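Local coordinates for pyoverdine biosynthesis protein PvcB (Pseudomonas aeruginosa, PDB 4YLM), which catalyses the 2-oxoglutarate-dependent oxidation of tyrosine isonitrile during the biosynthesis of paerucumarin, as an iron-containing oxygenase, at residues A[51-56]-A[188-193]; A[47-52]-A[280-285]; A[161-166]-A[221-226]. All blocks are in the same frame, centred on the assembly; numbering follows the deposited sequence.

Contact 1 of 3, residues A[51-56]-A[188-193]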
ATOM      1  N   LEU A  51      -1.367   2.005  -7.734  1.00 18.82           N
ATOM      2  CA  LEU A  51      -1.955   1.544  -8.992  1.00 20.68           C
ATOM      3  C   LEU A  51      -1.654   2.505 -10.150  1.00 20.82           C
ATOM      4  O   LEU A  51      -1.372   2.062 -11.259  1.00 20.15           O
ATOM      5  CB  LEU A  51      -3.471   1.364  -8.858  1.00 17.92           C
ATOM      6  CG  LEU A  51      -3.971   0.306  -7.864  1.00 22.55           C
ATOM      7  CD1 LEU A  51      -5.497   0.360  -7.745  1.00 22.96           C
ATOM      8  CD2 LEU A  51      -3.478  -1.094  -8.247  1.00 20.11           C
ATOM      9  N   ALA A  52      -1.725   3.810  -9.891  1.00 17.70           N
ATOM     10  CA  ALA A  52      -1.433   4.793 -10.927  1.00 20.15           C
ATOM     11  C   ALA A  52       0.004   4.658 -11.406  1.00 20.43           C
ATOM     12  O   ALA A  52       0.299   4.843 -12.587  1.00 18.86           O
ATOM     13  CB  ALA A  52      -1.709   6.228 -10.428  1.00 18.92           C
ATOM     14  N   ARG A  53       0.907   4.326 -10.495  1.00 16.44           N
ATOM     15  CA  ARG A  53       2.301   4.195 -10.885  1.00 18.25           C
ATOM     16  C   ARG A  53       2.596   2.966 -11.759  1.00 21.69           C
ATOM     17  O   ARG A  53       3.523   2.991 -12.569  1.00 20.75           O
ATOM     18  CB  ARG A  53       3.201   4.225  -9.653  1.00 18.93           C
ATOM     19  CG  ARG A  53       3.374   5.632  -9.124  1.00 20.02           C
ATOM     20  CD  ARG A  53       3.957   5.645  -7.721  1.00 23.06           C
ATOM     21  NE  ARG A  53       4.274   7.009  -7.309  1.00 24.05           N
ATOM     22  CZ  ARG A  53       4.208   7.434  -6.053  1.00 30.24           C
ATOM     23  NH1 ARG A  53       3.836   6.596  -5.090  1.00 26.39           N
ATOM     24  NH2 ARG A  53       4.504   8.694  -5.765  1.00 29.15           N
ATOM     25  N   SER A  54       1.820   1.895 -11.596  1.00 18.96           N
ATOM     26  CA  SER A  54       2.101   0.660 -12.347  1.00 22.63           C
ATOM     27  C   SER A  54       1.185   0.489 -13.566  1.00 20.35           C
ATOM     28  O   SER A  54       1.592  -0.072 -14.583  1.00 21.85           O
ATOM     29  CB  SER A  54       1.964  -0.559 -11.435  1.00 19.32           C
ATOM     30  OG  SER A  54       0.631  -0.603 -10.926  1.00 20.44           O
ATOM     31  N   HIS A  55      -0.048   0.979 -13.460  1.00 20.01           N
ATOM     32  CA  HIS A  55      -0.992   0.906 -14.564  1.00 20.57           C
ATOM     33  C   HIS A  55      -1.002   2.209 -15.381  1.00 24.27           C
ATOM     34  O   HIS A  55      -1.549   2.237 -16.479  1.00 21.76           O
ATOM     35  CB  HIS A  55      -2.406   0.634 -14.054  1.00 21.64           C
ATOM     36  CG  HIS A  55      -2.578  -0.704 -13.393  1.00 23.68           C
ATOM     37  ND1 HIS A  55      -2.753  -1.871 -14.107  1.00 21.02           N
ATOM     38  CD2 HIS A  55      -2.648  -1.050 -12.085  1.00 21.83           C
ATOM     39  CE1 HIS A  55      -2.911  -2.878 -13.267  1.00 23.88           C
ATOM     40  NE2 HIS A  55      -2.840  -2.409 -12.033  1.00 20.02           N
ATOM     41  N   HIS A  56      -0.442   3.280 -14.810  1.00 23.34           N
ATOM     42  CA  HIS A  56      -0.255   4.587 -15.483  1.00 21.59           C
ATOM     43  C   HIS A  56      -1.497   5.440 -15.705  1.00 18.32           C
ATOM     44  O   HIS A  56      -1.407   6.668 -15.762  1.00 24.97           O
ATOM     45  CB  HIS A  56       0.551   4.435 -16.793  1.00 19.87           C
ATOM     46  CG  HIS A  56       1.811   3.649 -16.617  1.00 20.50           C
ATOM     47  ND1 HIS A  56       2.761   3.977 -15.673  1.00 22.60           N
ATOM     48  CD2 HIS A  56       2.268   2.534 -17.241  1.00 23.55           C
ATOM     49  CE1 HIS A  56       3.753   3.103 -15.727  1.00 24.95           C
ATOM     50  NE2 HIS A  56       3.478   2.216 -16.668  1.00 23.31           N
ATOM     51  N   PRO A 188      12.263   9.521 -14.058  1.00 23.05           N
ATOM     52  CA  PRO A 188      13.093  10.343 -13.167  1.00 25.34           C
ATOM     53  C   PRO A 188      13.103   9.903 -11.700  1.00 29.43           C
ATOM     54  O   PRO A 188      13.904  10.430 -10.930  1.00 27.66           O
ATOM     55  CB  PRO A 188      12.489  11.752 -13.320  1.00 26.77           C
ATOM     56  CG  PRO A 188      11.050  11.494 -13.725  1.00 25.10           C
ATOM     57  CD  PRO A 188      11.124  10.272 -14.618  1.00 24.03           C
ATOM     58  N   ARG A 189      12.251   8.959 -11.312  1.00 24.48           N
ATOM     59  CA  ARG A 189      12.315   8.422  -9.952  1.00 24.50           C
ATOM     60  C   ARG A 189      12.558   6.919  -9.960  1.00 27.79           C
ATOM     61  O   ARG A 189      13.237   6.396  -9.086  1.00 25.75           O
ATOM     62  CB  ARG A 189      11.027   8.740  -9.171  1.00 24.87           C
ATOM     63  CG  ARG A 189      10.910  10.211  -8.781  1.00 24.03           C
ATOM     64  CD  ARG A 189      12.032  10.557  -7.795  1.00 33.79           C
ATOM     65  NE  ARG A 189      12.355  11.983  -7.792  1.00 40.93           N
ATOM     66  CZ  ARG A 189      11.685  12.883  -7.087  1.00 38.31           C
ATOM     67  NH1 ARG A 189      10.669  12.489  -6.336  1.00 36.62           N
ATOM     68  NH2 ARG A 189      12.035  14.170  -7.124  1.00 33.94           N
ATOM     69  N   ARG A 190      12.029   6.237 -10.971  1.00 23.53           N
ATOM     70  CA  ARG A 190      11.932   4.783 -10.928  1.00 25.08           C
ATOM     71  C   ARG A 190      12.746   4.087 -12.011  1.00 26.73           C
ATOM     72  O   ARG A 190      12.691   2.864 -12.147  1.00 25.58           O
ATOM     73  CB  ARG A 190      10.460   4.364 -10.984  1.00 23.26           C
ATOM     74  CG  ARG A 190       9.666   4.794  -9.743  1.00 21.10           C
ATOM     75  CD  ARG A 190       8.254   4.227  -9.803  1.00 20.79           C
ATOM     76  NE  ARG A 190       7.389   4.946 -10.738  1.00 20.88           N
ATOM     77  CZ  ARG A 190       6.449   4.368 -11.476  1.00 22.70           C
ATOM     78  NH1 ARG A 190       6.292   3.051 -11.430  1.00 19.20           N
ATOM     79  NH2 ARG A 190       5.663   5.099 -12.264  1.00 19.22           N
ATOM     80  N   GLU A 191      13.485   4.882 -12.785  1.00 24.20           N
ATOM     81  CA  GLU A 191      14.551   4.386 -13.666  1.00 23.23           C
ATOM     82  C   GLU A 191      14.168   3.727 -14.987  1.00 28.60           C
ATOM     83  O   GLU A 191      14.991   3.690 -15.904  1.00 28.76           O
ATOM     84  CB  GLU A 191      15.523   3.470 -12.906  1.00 24.60           C
ATOM     85  CG  GLU A 191      16.428   4.214 -11.954  1.00 27.68           C
ATOM     86  CD  GLU A 191      17.396   5.124 -12.697  1.00 33.25           C
ATOM     87  OE1 GLU A 191      18.148   4.624 -13.568  1.00 30.62           O
ATOM     88  OE2 GLU A 191      17.385   6.341 -12.422  1.00 31.33           O
ATOM     89  N   PHE A 192      12.952   3.206 -15.113  1.00 26.00           N
ATOM     90  CA  PHE A 192      12.635   2.439 -16.324  1.00 20.55           C
ATOM     91  C   PHE A 192      12.581   3.330 -17.562  1.00 23.20           C
ATOM     92  O   PHE A 192      12.337   4.527 -17.450  1.00 25.64           O
ATOM     93  CB  PHE A 192      11.346   1.630 -16.161  1.00 21.90           C
ATOM     94  CG  PHE A 192      10.127   2.464 -15.841  1.00 24.01           C
ATOM     95  CD1 PHE A 192       9.339   2.978 -16.855  1.00 22.09           C
ATOM     96  CD2 PHE A 192       9.765   2.711 -14.520  1.00 20.62           C
ATOM     97  CE1 PHE A 192       8.198   3.740 -16.562  1.00 21.59           C
ATOM     98  CE2 PHE A 192       8.643   3.467 -14.213  1.00 20.47           C
ATOM     99  CZ  PHE A 192       7.851   3.979 -15.236  1.00 23.65           C
ATOM    100  N   PRO A 193      12.827   2.748 -18.749  1.00 25.73           N
ATOM    101  CA  PRO A 193      12.822   3.537 -19.989  1.00 25.41           C
ATOM    102  C   PRO A 193      11.470   4.150 -20.326  1.00 25.10           C
ATOM    103  O   PRO A 193      10.431   3.480 -20.280  1.00 25.00           O
ATOM    104  CB  PRO A 193      13.225   2.510 -21.065  1.00 26.32           C
ATOM    105  CG  PRO A 193      14.033   1.493 -20.321  1.00 25.83           C
ATOM    106  CD  PRO A 193      13.350   1.383 -18.968  1.00 22.16           C
TER

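Contact 2 of 3, residues A[47-52]-A[280-285]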
ATOM      1  N   TRP A  47      -3.108   3.615  -1.883  1.00 19.73           N
ATOM      2  CA  TRP A  47      -3.323   2.472  -2.753  1.00 19.98           C
ATOM      3  C   TRP A  47      -3.534   2.922  -4.212  1.00 19.16           C
ATOM      4  O   TRP A  47      -2.965   2.343  -5.139  1.00 19.62           O
ATOM      5  CB  TRP A  47      -4.524   1.682  -2.242  1.00 18.20           C
ATOM      6  CG  TRP A  47      -4.921   0.525  -3.081  1.00 20.02           C
ATOM      7  CD1 TRP A  47      -4.259  -0.667  -3.212  1.00 19.68           C
ATOM      8  CD2 TRP A  47      -6.106   0.419  -3.875  1.00 20.73           C
ATOM      9  NE1 TRP A  47      -4.970  -1.503  -4.035  1.00 20.65           N
ATOM     10  CE2 TRP A  47      -6.099  -0.857  -4.466  1.00 20.72           C
ATOM     11  CE3 TRP A  47      -7.179   1.279  -4.136  1.00 24.49           C
ATOM     12  CZ2 TRP A  47      -7.121  -1.297  -5.311  1.00 25.20           C
ATOM     13  CZ3 TRP A  47      -8.201   0.839  -4.980  1.00 22.15           C
ATOM     14  CH2 TRP A  47      -8.154  -0.441  -5.559  1.00 19.85           C
ATOM     15  N   LEU A  48      -4.352   3.949  -4.410  1.00 16.96           N
ATOM     16  CA  LEU A  48      -4.599   4.475  -5.750  1.00 20.52           C
ATOM     17  C   LEU A  48      -3.300   4.944  -6.390  1.00 18.12           C
ATOM     18  O   LEU A  48      -3.073   4.729  -7.568  1.00 20.64           O
ATOM     19  CB  LEU A  48      -5.595   5.637  -5.708  1.00 18.91           C
ATOM     20  CG  LEU A  48      -7.037   5.253  -5.406  1.00 24.19           C
ATOM     21  CD1 LEU A  48      -7.902   6.513  -5.241  1.00 23.60           C
ATOM     22  CD2 LEU A  48      -7.554   4.348  -6.531  1.00 20.57           C
ATOM     23  N   LYS A  49      -2.448   5.590  -5.601  1.00 18.40           N
ATOM     24  CA  LYS A  49      -1.170   6.097  -6.097  1.00 21.31           C
ATOM     25  C   LYS A  49      -0.265   4.948  -6.586  1.00 21.92           C
ATOM     26  O   LYS A  49       0.403   5.064  -7.620  1.00 19.66           O
ATOM     27  CB  LYS A  49      -0.470   6.864  -4.971  1.00 27.89           C
ATOM     28  CG  LYS A  49       0.238   8.120  -5.404  1.00 37.51           C
ATOM     29  CD  LYS A  49       0.886   8.846  -4.216  1.00 39.82           C
ATOM     30  CE  LYS A  49      -0.151   9.371  -3.222  1.00 38.02           C
ATOM     31  NZ  LYS A  49       0.517  10.203  -2.175  1.00 32.23           N
ATOM     32  N   GLY A  50      -0.245   3.851  -5.831  1.00 20.39           N
ATOM     33  CA  GLY A  50       0.456   2.647  -6.249  1.00 20.13           C
ATOM     34  C   GLY A  50      -0.048   2.124  -7.591  1.00 20.29           C
ATOM     35  O   GLY A  50       0.746   1.831  -8.486  1.00 19.63           O
ATOM     36  N   LEU A  51      -1.367   2.005  -7.734  1.00 18.82           N
ATOM     37  CA  LEU A  51      -1.955   1.544  -8.992  1.00 20.68           C
ATOM     38  C   LEU A  51      -1.654   2.505 -10.150  1.00 20.82           C
ATOM     39  O   LEU A  51      -1.372   2.062 -11.259  1.00 20.15           O
ATOM     40  CB  LEU A  51      -3.471   1.364  -8.858  1.00 17.92           C
ATOM     41  CG  LEU A  51      -3.971   0.306  -7.864  1.00 22.55           C
ATOM     42  CD1 LEU A  51      -5.497   0.360  -7.745  1.00 22.96           C
ATOM     43  CD2 LEU A  51      -3.478  -1.094  -8.247  1.00 20.11           C
ATOM     44  N   ALA A  52      -1.725   3.810  -9.891  1.00 17.70           N
ATOM     45  CA  ALA A  52      -1.433   4.793 -10.927  1.00 20.15           C
ATOM     46  C   ALA A  52       0.004   4.658 -11.406  1.00 20.43           C
ATOM     47  O   ALA A  52       0.299   4.843 -12.587  1.00 18.86           O
ATOM     48  CB  ALA A  52      -1.709   6.228 -10.428  1.00 18.92           C
ATOM     49  N   HIS A 280       2.406  16.794  -6.925  1.00 22.78           N
ATOM     50  CA  HIS A 280       3.858  16.736  -6.997  1.00 23.29           C
ATOM     51  C   HIS A 280       4.341  15.298  -6.866  1.00 25.30           C
ATOM     52  O   HIS A 280       3.668  14.462  -6.266  1.00 24.38           O
ATOM     53  CB  HIS A 280       4.475  17.543  -5.852  1.00 25.67           C
ATOM     54  CG  HIS A 280       4.617  19.006  -6.145  1.00 27.96           C
ATOM     55  ND1 HIS A 280       5.416  19.488  -7.161  1.00 29.42           N
ATOM     56  CD2 HIS A 280       4.072  20.093  -5.546  1.00 28.66           C
ATOM     57  CE1 HIS A 280       5.358  20.808  -7.173  1.00 28.12           C
ATOM     58  NE2 HIS A 280       4.555  21.199  -6.198  1.00 27.07           N
ATOM     59  N   ALA A 281       5.506  15.029  -7.434  1.00 25.25           N
ATOM     60  CA  ALA A 281       6.262  13.819  -7.126  1.00 26.45           C
ATOM     61  C   ALA A 281       6.712  13.847  -5.660  1.00 29.50           C
ATOM     62  O   ALA A 281       6.570  14.868  -4.980  1.00 26.62           O
ATOM     63  CB  ALA A 281       7.478  13.706  -8.070  1.00 27.79           C
ATOM     64  N   GLU A 282       7.243  12.726  -5.173  1.00 27.10           N
ATOM     65  CA  GLU A 282       7.617  12.584  -3.765  1.00 32.51           C
ATOM     66  C   GLU A 282       9.099  12.270  -3.658  1.00 36.90           C
ATOM     67  O   GLU A 282       9.497  11.120  -3.815  1.00 38.64           O
ATOM     68  CB  GLU A 282       6.845  11.442  -3.102  1.00 35.60           C
ATOM     69  CG  GLU A 282       5.356  11.646  -2.956  1.00 35.24           C
ATOM     70  CD  GLU A 282       4.676  10.412  -2.390  1.00 42.10           C
ATOM     71  OE1 GLU A 282       4.292  10.435  -1.204  1.00 41.03           O
ATOM     72  OE2 GLU A 282       4.536   9.412  -3.125  1.00 36.05           O
ATOM     73  N   PRO A 283       9.919  13.293  -3.391  1.00 37.91           N
ATOM     74  CA  PRO A 283       9.425  14.649  -3.170  1.00 31.83           C
ATOM     75  C   PRO A 283       9.349  15.409  -4.489  1.00 32.38           C
ATOM     76  O   PRO A 283       9.629  14.841  -5.553  1.00 29.77           O
ATOM     77  CB  PRO A 283      10.505  15.249  -2.270  1.00 34.97           C
ATOM     78  CG  PRO A 283      11.780  14.617  -2.796  1.00 37.48           C
ATOM     79  CD  PRO A 283      11.386  13.210  -3.244  1.00 38.78           C
ATOM     80  N   ALA A 284       8.985  16.684  -4.425  1.00 31.52           N
ATOM     81  CA  ALA A 284       8.764  17.461  -5.646  1.00 33.08           C
ATOM     82  C   ALA A 284       9.900  17.288  -6.652  1.00 32.75           C
ATOM     83  O   ALA A 284      11.070  17.241  -6.282  1.00 32.21           O
ATOM     84  CB  ALA A 284       8.534  18.937  -5.319  1.00 33.21           C
ATOM     85  N   LEU A 285       9.551  17.195  -7.931  1.00 30.28           N
ATOM     86  CA  LEU A 285      10.539  16.919  -8.972  1.00 32.18           C
ATOM     87  C   LEU A 285      11.009  18.183  -9.699  1.00 32.95           C
ATOM     88  O   LEU A 285      10.262  18.778 -10.476  1.00 28.61           O
ATOM     89  CB  LEU A 285       9.961  15.947 -10.010  1.00 29.59           C
ATOM     90  CG  LEU A 285      10.825  15.697 -11.248  1.00 32.34           C
ATOM     91  CD1 LEU A 285      12.178  15.133 -10.845  1.00 33.55           C
ATOM     92  CD2 LEU A 285      10.122  14.759 -12.236  1.00 31.06           C
TER

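Contact 3 of 3, residues A[161-166]-A[221-226]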
ATOM      1  N   TRP A 161      15.711   6.822 -32.371  1.00 38.02           N
ATOM      2  CA  TRP A 161      15.175   7.498 -31.183  1.00 35.74           C
ATOM      3  C   TRP A 161      16.264   7.772 -30.164  1.00 32.94           C
ATOM      4  O   TRP A 161      16.307   8.843 -29.548  1.00 33.77           O
ATOM      5  CB  TRP A 161      14.090   6.657 -30.513  1.00 32.30           C
ATOM      6  CG  TRP A 161      12.877   6.437 -31.337  1.00 31.17           C
ATOM      7  CD1 TRP A 161      12.658   6.874 -32.607  1.00 31.85           C
ATOM      8  CD2 TRP A 161      11.698   5.720 -30.947  1.00 32.23           C
ATOM      9  NE1 TRP A 161      11.418   6.469 -33.038  1.00 31.74           N
ATOM     10  CE2 TRP A 161      10.812   5.754 -32.035  1.00 31.26           C
ATOM     11  CE3 TRP A 161      11.307   5.053 -29.776  1.00 31.76           C
ATOM     12  CZ2 TRP A 161       9.562   5.149 -31.995  1.00 33.07           C
ATOM     13  CZ3 TRP A 161      10.071   4.445 -29.744  1.00 30.57           C
ATOM     14  CH2 TRP A 161       9.209   4.502 -30.841  1.00 32.85           C
ATOM     15  N   ARG A 162      17.144   6.793 -29.983  1.00 32.92           N
ATOM     16  CA  ARG A 162      18.180   6.874 -28.956  1.00 35.90           C
ATOM     17  C   ARG A 162      19.215   7.969 -29.178  1.00 36.69           C
ATOM     18  O   ARG A 162      19.881   8.390 -28.236  1.00 35.69           O
ATOM     19  CB  ARG A 162      18.879   5.524 -28.783  1.00 38.34           C
ATOM     20  CG  ARG A 162      18.027   4.489 -28.062  1.00 43.13           C
ATOM     21  CD  ARG A 162      18.700   3.135 -28.066  1.00 45.54           C
ATOM     22  NE  ARG A 162      17.998   2.166 -27.231  1.00 49.27           N
ATOM     23  CZ  ARG A 162      18.078   0.849 -27.397  1.00 56.05           C
ATOM     24  NH1 ARG A 162      18.818   0.348 -28.379  1.00 56.99           N
ATOM     25  NH2 ARG A 162      17.415   0.032 -26.589  1.00 53.48           N
ATOM     26  N   ARG A 163      19.374   8.433 -30.410  1.00 40.49           N
ATOM     27  CA  ARG A 163      20.325   9.523 -30.617  1.00 41.70           C
ATOM     28  C   ARG A 163      19.660  10.896 -30.723  1.00 43.69           C
ATOM     29  O   ARG A 163      20.338  11.926 -30.712  1.00 46.46           O
ATOM     30  CB  ARG A 163      21.306   9.236 -31.767  1.00 49.03           C
ATOM     31  CG  ARG A 163      20.705   8.665 -33.043  1.00 53.43           C
ATOM     32  CD  ARG A 163      21.821   8.162 -33.976  1.00 56.38           C
ATOM     33  NE  ARG A 163      21.394   8.071 -35.373  1.00 57.59           N
ATOM     34  CZ  ARG A 163      21.655   8.989 -36.302  1.00 61.54           C
ATOM     35  NH1 ARG A 163      22.353  10.076 -35.996  1.00 59.11           N
ATOM     36  NH2 ARG A 163      21.221   8.819 -37.547  1.00 64.02           N
ATOM     37  N   ALA A 164      18.328  10.904 -30.760  1.00 39.49           N
ATOM     38  CA  ALA A 164      17.567  12.139 -30.923  1.00 37.66           C
ATOM     39  C   ALA A 164      17.280  12.891 -29.617  1.00 41.65           C
ATOM     40  O   ALA A 164      17.070  12.287 -28.564  1.00 37.73           O
ATOM     41  CB  ALA A 164      16.264  11.859 -31.668  1.00 36.18           C
ATOM     42  N   SER A 165      17.274  14.217 -29.717  1.00 41.14           N
ATOM     43  CA  SER A 165      16.919  15.119 -28.627  1.00 38.83           C
ATOM     44  C   SER A 165      15.933  16.146 -29.162  1.00 46.41           C
ATOM     45  O   SER A 165      16.028  16.557 -30.323  1.00 43.48           O
ATOM     46  CB  SER A 165      18.154  15.861 -28.115  1.00 40.03           C
ATOM     47  OG  SER A 165      18.812  15.132 -27.098  1.00 47.58           O
ATOM     48  N   GLY A 166      14.995  16.565 -28.315  1.00 38.63           N
ATOM     49  CA  GLY A 166      14.025  17.577 -28.683  1.00 37.63           C
ATOM     50  C   GLY A 166      14.351  18.910 -28.041  1.00 41.60           C
ATOM     51  O   GLY A 166      14.745  18.956 -26.876  1.00 39.29           O
ATOM     52  N   PRO A 221      19.276  16.163 -40.472  1.00 65.55           N
ATOM     53  CA  PRO A 221      18.039  16.861 -40.840  1.00 61.64           C
ATOM     54  C   PRO A 221      17.170  16.016 -41.762  1.00 62.74           C
ATOM     55  O   PRO A 221      15.942  16.078 -41.681  1.00 59.54           O
ATOM     56  CB  PRO A 221      18.547  18.103 -41.578  1.00 64.43           C
ATOM     57  CG  PRO A 221      19.890  18.350 -40.997  1.00 67.31           C
ATOM     58  CD  PRO A 221      20.470  16.985 -40.735  1.00 65.24           C
ATOM     59  N   GLU A 222      17.808  15.229 -42.622  1.00 62.46           N
ATOM     60  CA  GLU A 222      17.082  14.341 -43.523  1.00 63.90           C
ATOM     61  C   GLU A 222      16.330  13.256 -42.755  1.00 61.16           C
ATOM     62  O   GLU A 222      15.446  12.595 -43.302  1.00 58.37           O
ATOM     63  CB  GLU A 222      18.032  13.691 -44.533  1.00 64.10           C
ATOM     64  CG  GLU A 222      18.772  14.673 -45.422  1.00 71.07           C
ATOM     65  CD  GLU A 222      20.029  15.225 -44.775  1.00 74.98           C
ATOM     66  OE1 GLU A 222      20.438  16.349 -45.142  1.00 80.26           O
ATOM     67  OE2 GLU A 222      20.614  14.531 -43.912  1.00 66.53           O
ATOM     68  N   GLN A 223      16.684  13.075 -41.486  1.00 60.84           N
ATOM     69  CA  GLN A 223      16.069  12.033 -40.668  1.00 55.03           C
ATOM     70  C   GLN A 223      14.922  12.528 -39.784  1.00 53.16           C
ATOM     71  O   GLN A 223      14.242  11.722 -39.147  1.00 50.03           O
ATOM     72  CB  GLN A 223      17.125  11.334 -39.815  1.00 51.55           C
ATOM     73  CG  GLN A 223      17.957  10.335 -40.583  1.00 55.09           C
ATOM     74  CD  GLN A 223      19.136   9.858 -39.783  1.00 55.07           C
ATOM     75  OE1 GLN A 223      19.783  10.644 -39.088  1.00 57.14           O
ATOM     76  NE2 GLN A 223      19.416   8.565 -39.856  1.00 58.46           N
ATOM     77  N   ARG A 224      14.710  13.841 -39.747  1.00 51.64           N
ATOM     78  CA  ARG A 224      13.607  14.414 -38.979  1.00 50.63           C
ATOM     79  C   ARG A 224      12.280  13.760 -39.340  1.00 50.57           C
ATOM     80  O   ARG A 224      11.507  13.363 -38.466  1.00 44.83           O
ATOM     81  CB  ARG A 224      13.504  15.921 -39.213  1.00 50.13           C
ATOM     82  CG  ARG A 224      12.240  16.541 -38.617  1.00 46.13           C
ATOM     83  CD  ARG A 224      11.968  17.932 -39.182  1.00 55.08           C
ATOM     84  NE  ARG A 224      10.783  18.542 -38.581  1.00 56.52           N
ATOM     85  CZ  ARG A 224      10.807  19.276 -37.473  1.00 51.39           C
ATOM     86  NH1 ARG A 224      11.957  19.491 -36.841  1.00 51.50           N
ATOM     87  NH2 ARG A 224       9.684  19.791 -36.993  1.00 46.08           N
ATOM     88  N   GLY A 225      12.013  13.664 -40.636  1.00 42.20           N
ATOM     89  CA  GLY A 225      10.765  13.098 -41.111  1.00 39.62           C
ATOM     90  C   GLY A 225      10.528  11.689 -40.597  1.00 44.58           C
ATOM     91  O   GLY A 225       9.399  11.320 -40.274  1.00 46.53           O
ATOM     92  N   GLU A 226      11.594  10.900 -40.510  1.00 42.32           N
ATOM     93  CA  GLU A 226      11.466   9.511 -40.097  1.00 42.62           C
ATOM     94  C   GLU A 226      11.340   9.369 -38.578  1.00 42.80           C
ATOM     95  O   GLU A 226      10.691   8.447 -38.085  1.00 41.21           O
ATOM     96  CB  GLU A 226      12.638   8.676 -40.609  1.00 45.84           C
ATOM     97  CG  GLU A 226      12.504   7.187 -40.288  1.00 47.16           C
ATOM     98  CD  GLU A 226      11.121   6.633 -40.632  1.00 59.97           C
ATOM     99  OE1 GLU A 226      10.538   7.050 -41.661  1.00 62.26           O
ATOM    100  OE2 GLU A 226      10.612   5.782 -39.867  1.00 63.13           O
TER

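Contact 1 of 3, residues A[51-56]-A[188-193]
Arg190, in the loop 188-193, reaches the last turn of helix 45-55 and grips the backbone oxygen of Arg53. Its CB already points at the helix, and the chain runs straight on through CG to CD. There it bends (chi3 -76°), turning the guanidinium so that its end-on pair of nitrogens meets the carbonyl. NE lies in plane at the edge of the Phe192 ring. CZ is the middle of a sandwich: Arg53 CB rests 3.5 Å above one guanidinium face, toward the rim, and Phe192 CE2 lies 3.6 Å from the opposite face, over its centre. The tip then gives two hydrogen bonds to one atom. NH1 to Arg53 O is 3.0 Å and comes from above the carbonyl plane, 57° out of it; NH2 to Arg53 O is also 3.0 Å, but tilted only 16° from that plane. Both N-H...O bonds are clearly bent, as sharing one acceptor demands. The partly negative C-terminal end of the helix would probably favour this cation.

Beside the double-stranded beta-helix (jelly-roll) core characteristic of TauD/TfdA oxygenases, helix 45-55 packs on strands 29-33 and 120-131, and the loop between strands 184-186 and 193-195 comes to meet its C-terminal end. His56, with positive phi, is the first residue after the helix. Its ring edge faces Arg190 NH2, 4.4 Å from CE1, while CE1 touches Phe192 CZ at 4.2 Å. Asp255 accepts a hydrogen bond from His56 ND1 and makes a weak, long ion pair with Arg190 NH2. The Arg53 guanidinium turns to Glu123 and Glu282 instead. Glu42 and His39 of the second subunit pack on Arg190 and Phe192.

Contact 2 of 3, residues A[47-52]-A[280-285]
Lys49 and Glu282 approach from opposite directions to join helix 45-55 to the corner where strand 272-286 breaks; strands 120-131 and 272-286 pair antiparallel in the double-stranded beta-helix core of the TauD/TfdA family. The backbones stay well apart, with 10.8 Å between Lys49 CA and Ala281 CA, so two long side chains make the whole junction.

The electrostatic part is a long salt bridge, Lys49 NZ to Glu282 OE1 at 3.9 Å, too far for a hydrogen bond. Its weakness fits the stronger partners each group has: the ammonium is hydrogen-bonded to the backbone oxygen of Phe79 and makes a cation-pi contact with that residue's ring, while the other carboxylate oxygen of Glu282 forms a salt bridge with Arg53, one turn further along the same helix. The carboxylate is thus shared between two basic residues of helix 45-55, which would probably favour its ionised form.

Van der Waals contact comes from a lysine methylene. CD reaches Glu282 OE2 along the straight first part of the chain, and the bend beyond it (chi3 -65°) turns CE and NZ off toward Phe79. The same side chain also makes apolar contact with Phe124 of strand 120-131; Lys49 is buried even though Glu282 is exposed.

On the strand side, the corner lies at Glu282 and Pro283, with a cis peptide before Pro283. CB of Glu282 points at the helix; its side chain then runs out extended (chi2 175°), ending with OE2 3.9 Å from Lys49 CD.

Contact 3 of 3, residues A[161-166]-A[221-226]
Residues 161-163 close helix 155-163 before the chain straightens through Ala164 into strand 165-169, while 221-223 turn helically ahead of helix 224-235 but lack its regular hydrogen bonding. Between these two backbones one pair of side chains meets, Arg163 and Gln223, crossing at about a right angle with guanidinium and amide planes 53° apart.

Arg163 leaves the backbone with CG between N and the carbonyl carbon (chi1 45°) and is extended from there to NE, which carries its tip over to Gln223 although CB does not aim at it. Of the guanidinium only NH2 makes close contact. It lies 2.8 Å from Gln223 OE1 in a weak hydrogen bond, bent to 119°, and 2.9 Å from Gln223 NE2, which, as a second donor, cannot bond to it. NH2 therefore straddles the end of the amide, 3.2 Å from CD, instead of meeting the oxygen squarely. Gln223 itself points its CB at the arginine and runs out extended; its OE1 also accepts from the backbone N of Ala220.

Beneath this surface pair the two helices pack through apolar residues: Trp161 touches Leu227, Leu231 and Cys234, and its NE1 is hydrogen-bonded to Ser230. Leu160 touches Gln223 from the earlier helix. The strand that follows, 165-169, is the middle one of a three-stranded antiparallel sheet.

With Ala220 N identifying OE1 as the acceptor, and two N-H donors, Arg163 NH2 and Gln223 NE2, facing each other, the Arg163 contact is probably a marginal polar link at the protein surface.

How the contacts relate
From the N terminus, helix 45-55 comes first, and contacts 1 and 2 both start on it, sharing Leu51 and Ala52. Contact 2 closes the longest loop, bringing back strand 272-286 after 227 residues; contact 1 closes a shorter one at the 188-193 loop. These two also touch directly, since Arg189 NH1 is probably hydrogen-bonded to Pro283 O, so helix, loop and strand corner form one cluster beside the second subunit. Contact 3 closes the shortest loop, with 54 residues between its segments; it is nested within contact 2 and crosses contact 1, with residues 161-166 before 188-193 and 221-226 after. It joins helices 155-163 and 224-235, its centre about 25 Å from that of contact 1.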